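Local coordinates for protein 3-carboxy-cis,cis-muconate cycloisomerase (Pseudomonas putida, PDB 1RE5) that belongs, as a cycloisomerase, to the fumarase/aspartase (lyase) superfamily of largely helical enzymes that assemble from four chains, at residues D[48-51]-D[52-56]; D[22-25]-D[26-30]; D[340-343]-D[344-348]. All coordinates share one frame; numbering follows the deposited sequence.

Contact 1. Residues D[48-51]-D[52-56]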
loop_
_atom_site.group_PDB
_atom_site.type_symbol
_atom_site.label_atom_id
_atom_site.label_comp_id
_atom_site.label_asym_id
_atom_site.label_seq_id
_atom_site.Cartn_x
_atom_site.Cartn_y
_atom_site.Cartn_z
ATOM N N SER D 48 -43.087 28.123 -2.268
ATOM C CA SER D 48 -44.025 27.060 -1.939
ATOM C C SER D 48 -43.390 25.696 -2.197
ATOM O O SER D 48 -43.721 24.710 -1.524
ATOM C CB SER D 48 -45.301 27.213 -2.772
ATOM O OG SER D 48 -44.988 27.370 -4.148
ATOM N N ALA D 49 -42.485 25.648 -3.177
ATOM C CA ALA D 49 -41.781 24.413 -3.536
ATOM C C ALA D 49 -40.711 24.104 -2.485
ATOM O O ALA D 49 -40.494 22.945 -2.124
ATOM C CB ALA D 49 -41.137 24.556 -4.920
ATOM N N VAL D 50 -40.051 25.153 -1.998
ATOM C CA VAL D 50 -39.011 25.016 -0.991
ATOM C C VAL D 50 -39.533 24.209 0.185
ATOM O O VAL D 50 -38.857 23.310 0.689
ATOM C CB VAL D 50 -38.554 26.390 -0.477
ATOM C CG1 VAL D 50 -37.462 26.215 0.576
ATOM C CG2 VAL D 50 -38.060 27.236 -1.643
ATOM N N ALA D 51 -40.744 24.533 0.614
ATOM C CA ALA D 51 -41.368 23.840 1.732
ATOM C C ALA D 51 -41.667 22.381 1.384
ATOM O O ALA D 51 -41.485 21.493 2.214
ATOM C CB ALA D 51 -42.651 24.558 2.130
ATOM N N ALA D 52 -42.127 22.138 0.158
ATOM C CA ALA D 52 -42.450 20.781 -0.290
ATOM C C ALA D 52 -41.210 19.890 -0.276
ATOM O O ALA D 52 -41.237 18.767 0.233
ATOM C CB ALA D 52 -43.038 20.820 -1.695
ATOM N N ILE D 53 -40.130 20.413 -0.845
ATOM C CA ILE D 53 -38.860 19.711 -0.916
ATOM C C ILE D 53 -38.308 19.369 0.472
ATOM O O ILE D 53 -38.020 18.204 0.753
ATOM C CB ILE D 53 -37.838 20.557 -1.700
ATOM C CG1 ILE D 53 -38.275 20.638 -3.164
ATOM C CG2 ILE D 53 -36.442 19.961 -1.571
ATOM C CD1 ILE D 53 -37.459 21.602 -4.002
ATOM N N GLU D 54 -38.170 20.370 1.340
ATOM C CA GLU D 54 -37.649 20.137 2.688
ATOM C C GLU D 54 -38.405 19.038 3.423
ATOM O O GLU D 54 -37.823 18.289 4.207
ATOM C CB GLU D 54 -37.707 21.414 3.519
ATOM C CG GLU D 54 -36.873 22.539 2.965
ATOM C CD GLU D 54 -36.876 23.759 3.867
ATOM O OE1 GLU D 54 -37.978 24.247 4.207
ATOM O OE2 GLU D 54 -35.775 24.231 4.231
ATOM N N ALA D 55 -39.705 18.943 3.169
ATOM C CA ALA D 55 -40.544 17.935 3.809
ATOM C C ALA D 55 -40.160 16.532 3.370
ATOM O O ALA D 55 -40.361 15.566 4.103
ATOM C CB ALA D 55 -42.005 18.196 3.476
ATOM N N ALA D 56 -39.613 16.420 2.165
ATOM C CA ALA D 56 -39.221 15.123 1.628
ATOM C C ALA D 56 -37.732 14.809 1.827
ATOM O O ALA D 56 -37.284 13.703 1.530
ATOM C CB ALA D 56 -39.580 15.056 0.151
#

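Contact 2. Residues D[22-25]-D[26-30]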
loop_
_atom_site.group_PDB
_atom_site.type_symbol
_atom_site.label_atom_id
_atom_site.label_comp_id
_atom_site.label_asym_id
_atom_site.label_seq_id
_atom_site.Cartn_x
_atom_site.Cartn_y
_atom_site.Cartn_z
ATOM N N ARG D 22 -28.199 5.657 6.252
ATOM C CA ARG D 22 -29.006 6.778 6.682
ATOM C C ARG D 22 -28.186 8.060 6.645
ATOM O O ARG D 22 -28.648 9.084 6.136
ATOM C CB ARG D 22 -29.512 6.521 8.097
ATOM C CG ARG D 22 -30.546 7.515 8.609
ATOM C CD ARG D 22 -30.090 8.091 9.936
ATOM N NE ARG D 22 -29.156 9.201 9.749
ATOM C CZ ARG D 22 -28.076 9.411 10.496
ATOM N NH1 ARG D 22 -27.778 8.581 11.482
ATOM N NH2 ARG D 22 -27.302 10.466 10.270
ATOM N N GLY D 23 -26.967 8.001 7.176
ATOM C CA GLY D 23 -26.110 9.176 7.203
ATOM C C GLY D 23 -25.718 9.653 5.822
ATOM O O GLY D 23 -25.655 10.853 5.546
ATOM N N ARG D 24 -25.451 8.698 4.945
ATOM C CA ARG D 24 -25.062 9.011 3.580
ATOM C C ARG D 24 -26.230 9.715 2.869
ATOM O O ARG D 24 -26.063 10.794 2.287
ATOM C CB ARG D 24 -24.685 7.711 2.863
ATOM C CG ARG D 24 -24.239 7.883 1.445
ATOM C CD ARG D 24 -23.468 6.661 1.015
ATOM N NE ARG D 24 -22.025 6.894 1.026
ATOM C CZ ARG D 24 -21.121 5.922 1.062
ATOM N NH1 ARG D 24 -21.511 4.655 1.103
ATOM N NH2 ARG D 24 -19.831 6.215 1.036
ATOM N N LEU D 25 -27.407 9.091 2.935
ATOM C CA LEU D 25 -28.617 9.630 2.336
ATOM C C LEU D 25 -28.899 11.025 2.884
ATOM O O LEU D 25 -29.076 11.976 2.125
ATOM C CB LEU D 25 -29.806 8.711 2.640
ATOM C CG LEU D 25 -30.285 7.728 1.566
ATOM C CD1 LEU D 25 -29.219 7.487 0.493
ATOM C CD2 LEU D 25 -30.668 6.436 2.239
ATOM N N GLN D 26 -28.920 11.158 4.204
ATOM C CA GLN D 26 -29.217 12.452 4.797
ATOM C C GLN D 26 -28.316 13.561 4.309
ATOM O O GLN D 26 -28.773 14.684 4.082
ATOM C CB GLN D 26 -29.146 12.395 6.315
ATOM C CG GLN D 26 -29.903 13.538 6.979
ATOM C CD GLN D 26 -31.358 13.599 6.531
ATOM O OE1 GLN D 26 -32.132 12.636 6.708
ATOM N NE2 GLN D 26 -31.740 14.730 5.945
ATOM N N GLY D 27 -27.033 13.255 4.156
ATOM C CA GLY D 27 -26.100 14.266 3.687
ATOM C C GLY D 27 -26.542 14.842 2.353
ATOM O O GLY D 27 -26.576 16.058 2.174
ATOM N N MET D 28 -26.893 13.969 1.413
ATOM C CA MET D 28 -27.327 14.407 0.093
ATOM C C MET D 28 -28.669 15.146 0.146
ATOM O O MET D 28 -28.850 16.181 -0.507
ATOM C CB MET D 28 -27.412 13.208 -0.858
ATOM C CG MET D 28 -26.061 12.617 -1.203
ATOM S SD MET D 28 -26.152 11.278 -2.392
ATOM C CE MET D 28 -26.459 9.866 -1.352
ATOM N N LEU D 29 -29.608 14.625 0.925
ATOM C CA LEU D 29 -30.896 15.280 1.053
ATOM C C LEU D 29 -30.693 16.679 1.635
ATOM O O LEU D 29 -31.321 17.641 1.181
ATOM C CB LEU D 29 -31.823 14.451 1.935
ATOM C CG LEU D 29 -32.168 13.108 1.285
ATOM C CD1 LEU D 29 -32.924 12.213 2.270
ATOM C CD2 LEU D 29 -32.975 13.357 0.024
ATOM N N ASP D 30 -29.810 16.792 2.625
ATOM C CA ASP D 30 -29.513 18.089 3.238
ATOM C C ASP D 30 -29.067 19.063 2.154
ATOM O O ASP D 30 -29.399 20.259 2.180
ATOM C CB ASP D 30 -28.399 17.947 4.277
ATOM C CG ASP D 30 -28.912 17.467 5.622
ATOM O OD1 ASP D 30 -29.992 16.828 5.671
ATOM O OD2 ASP D 30 -28.223 17.725 6.632
#

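Contact 3. Residues D[340-343]-D[344-348]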
loop_
_atom_site.group_PDB
_atom_site.type_symbol
_atom_site.label_atom_id
_atom_site.label_comp_id
_atom_site.label_asym_id
_atom_site.label_seq_id
_atom_site.Cartn_x
_atom_site.Cartn_y
_atom_site.Cartn_z
ATOM N N GLN D 340 -10.787 2.758 22.007
ATOM C CA GLN D 340 -10.034 1.780 22.780
ATOM C C GLN D 340 -8.836 2.381 23.498
ATOM O O GLN D 340 -8.514 1.968 24.608
ATOM C CB GLN D 340 -9.568 0.661 21.866
ATOM C CG GLN D 340 -9.547 -0.673 22.539
ATOM C CD GLN D 340 -10.906 -1.060 23.074
ATOM O OE1 GLN D 340 -11.907 -1.070 22.341
ATOM N NE2 GLN D 340 -10.951 -1.388 24.362
ATOM N N ALA D 341 -8.175 3.350 22.870
ATOM C CA ALA D 341 -7.018 4.004 23.484
ATOM C C ALA D 341 -7.451 4.759 24.743
ATOM O O ALA D 341 -6.704 4.834 25.720
ATOM C CB ALA D 341 -6.366 4.971 22.502
ATOM N N GLN D 342 -8.660 5.318 24.711
ATOM C CA GLN D 342 -9.194 6.055 25.849
ATOM C C GLN D 342 -9.369 5.101 27.025
ATOM O O GLN D 342 -8.945 5.392 28.153
ATOM C CB GLN D 342 -10.549 6.675 25.488
ATOM C CG GLN D 342 -11.216 7.462 26.615
ATOM C CD GLN D 342 -10.390 8.647 27.073
ATOM O OE1 GLN D 342 -9.985 9.483 26.263
ATOM N NE2 GLN D 342 -10.144 8.733 28.378
ATOM N N VAL D 343 -9.998 3.959 26.759
ATOM C CA VAL D 343 -10.222 2.977 27.802
ATOM C C VAL D 343 -8.932 2.586 28.502
ATOM O O VAL D 343 -8.873 2.614 29.728
ATOM C CB VAL D 343 -10.865 1.694 27.261
ATOM C CG1 VAL D 343 -10.827 0.602 28.329
ATOM C CG2 VAL D 343 -12.284 1.965 26.855
ATOM N N ILE D 344 -7.898 2.232 27.740
ATOM C CA ILE D 344 -6.668 1.828 28.392
ATOM C C ILE D 344 -5.916 2.997 28.994
ATOM O O ILE D 344 -5.300 2.858 30.033
ATOM C CB ILE D 344 -5.690 1.007 27.460
ATOM C CG1 ILE D 344 -4.455 1.836 27.156
ATOM C CG2 ILE D 344 -6.376 0.535 26.177
ATOM C CD1 ILE D 344 -3.487 1.107 26.294
ATOM N N ALA D 345 -5.973 4.158 28.368
ATOM C CA ALA D 345 -5.250 5.299 28.913
ATOM C C ALA D 345 -5.711 5.684 30.311
ATOM O O ALA D 345 -4.897 5.975 31.195
ATOM C CB ALA D 345 -5.383 6.495 27.988
ATOM N N GLU D 346 -7.018 5.686 30.529
ATOM C CA GLU D 346 -7.518 6.099 31.824
ATOM C C GLU D 346 -7.564 4.990 32.844
ATOM O O GLU D 346 -7.741 5.251 34.030
ATOM C CB GLU D 346 -8.902 6.720 31.685
ATOM C CG GLU D 346 -10.018 5.718 31.531
ATOM C CD GLU D 346 -11.306 6.380 31.100
ATOM O OE1 GLU D 346 -11.640 7.450 31.666
ATOM O OE2 GLU D 346 -11.980 5.830 30.202
ATOM N N GLY D 347 -7.381 3.753 32.410
ATOM C CA GLY D 347 -7.453 2.675 33.365
ATOM C C GLY D 347 -6.283 1.730 33.452
ATOM O O GLY D 347 -6.402 0.694 34.106
ATOM N N MET D 348 -5.144 2.047 32.850
ATOM C CA MET D 348 -4.067 1.081 32.940
ATOM C C MET D 348 -3.480 0.964 34.329
ATOM O O MET D 348 -3.422 1.935 35.072
ATOM C CB MET D 348 -2.981 1.326 31.877
ATOM C CG MET D 348 -2.816 2.733 31.439
ATOM S SD MET D 348 -1.931 3.625 32.653
ATOM C CE MET D 348 -0.237 3.349 32.063
#

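Contact 1. Residues D[48-51]-D[52-56]
Val50 and Glu54 stand one turn apart on helix 47-56, a short helix in the N-terminal part of this fumarase/aspartase-type fold, and their side chains run alongside each other in the same direction. The touching atoms are CG1 of Val50 and the carboxylate carbon CD of Glu54, 4.1 Å apart. Val50 places CG1 anti to its backbone N (chi1 -180°), which lays that methyl beside its own carbonyl carbon and so toward the next turn. In Glu54 it is CG that lies back beside the backbone N (chi1 -62°); the chain therefore passes close to Val50 O before extending outward. Val50 O also accepts a hydrogen bond from the backbone N of Glu54, 3.1 Å away. At the far end, OE2 of Glu54 forms a salt bridge with Arg37 on the preceding helix, 21-40, which probably steadies the carboxylate where it lies beside Val50 CG1.

On another face of the turn, Ile53 N donates a nearly straight hydrogen bond (172°) to Ala49 O, 2.9 Å away. CG1 of Ile53 passes 3.4 Å from Ala49 O, and the side chain packs on Ile89 of helix 78-92 and Ala36 of helix 21-40. Ala49 and Ala52 complete this apolar side against Ala96. The weak bond from Ala52 N to Ser48 O is 3.5 Å long. Further along, Ala55 N reaches Ala51 O at 3.3 Å, with the CB of Ala55 3.6 Å from the same carbonyl oxygen.

Contact 2. Residues D[22-25]-D[26-30]
Met28 runs beside the side chain of Arg24 and crosses that of Leu25 at a slant, the residues four and three places before it. Met28 CB passes 3.6 Å from Leu25 O, and Met28 CG then skirts Arg24 O at 3.9 Å. Beyond SD the chain turns (chi3 -86°) and brings CE back over the previous turn. There Met28 CE lies 4.1 Å from Leu25 CD1 and equally far from CG of Arg24. CE thus touches both an apolar branch and the aliphatic stem of Arg24, whose NH1 forms a salt bridge with Glu325.

All of this sits on helix 21-40 of the lyase-family region, where Met28 also packs against Leu81 of helix 78-92 and Met110 of the long helix 106-142. Leu5 and Phe6 of a second subunit lie on Leu25 and Arg24. Round the helix, the amide of Gln26 is held at both ends, which probably fixes its rotation. Gln26 NE2 gives Asp30 OD1 a straight hydrogen bond of 2.7 Å, in the plane of the amide, and also bonds Cys57 O, while Gln26 OE1 accepts from Ala59 N.

Contact 3. Residues D[340-343]-D[344-348]
Three torsions set Gln342 and Glu346 against each other: Gln342 carries CG anti to its backbone N (chi1 179°) and then bends at chi2 (62°), whereas Glu346 holds CG between its backbone N and carbonyl carbon, the crowded position. The bend swings NE2 of Gln342 toward the following turn, and the glutamate meets it at an angle. Gln342 NE2 lies 3.8 Å from Glu346 CD, with amide and carboxylate planes 77° apart, a polar side-chain packing at van der Waals distance. The backbone N of Glu346 hydrogen-bonds Gln342 O at 3.1 Å.

This is the last part of helix 319-347, one of the long helices of the central bundle that marks the fumarase/aspartase superfamily. The side chain of Gln342 touches Lys131, Leu132 and Thr135 of helix 106-142. On another face Ile344 packs on Phe250 and Ile254 of helix 231-257, and Ala341 on Leu247 of the same helix. Ala345 N donates a hydrogen bond to Ala341 O at 2.8 Å, and CG1 of Ile344 passes 4.0 Å from that oxygen. Gly347 N gives a weak, bent bond to Val343 O at 3.3 Å.

How the contacts relate
Contacts 1 and 2 are neighbours, their centres 16 Å apart on successive helices, and helix 21-40, home of contact 2, packs against contact 1 through Ala36 and Ala40. Contact 3 lies about 33 Å from contact 2 and 47 Å from contact 1, between centres, on a bundle helix much closer to the middle of the chain. Contact 2 is the buried one and alone meets another subunit; its chemistry is methionine and leucine packing beside a tied-down glutamine. The others are partly buried, each pairing an apolar face turned to adjoining helices, and in contact 1 also to a loop, with a glutamate: tied to Arg37 in contact 1, packed against an amide in contact 3.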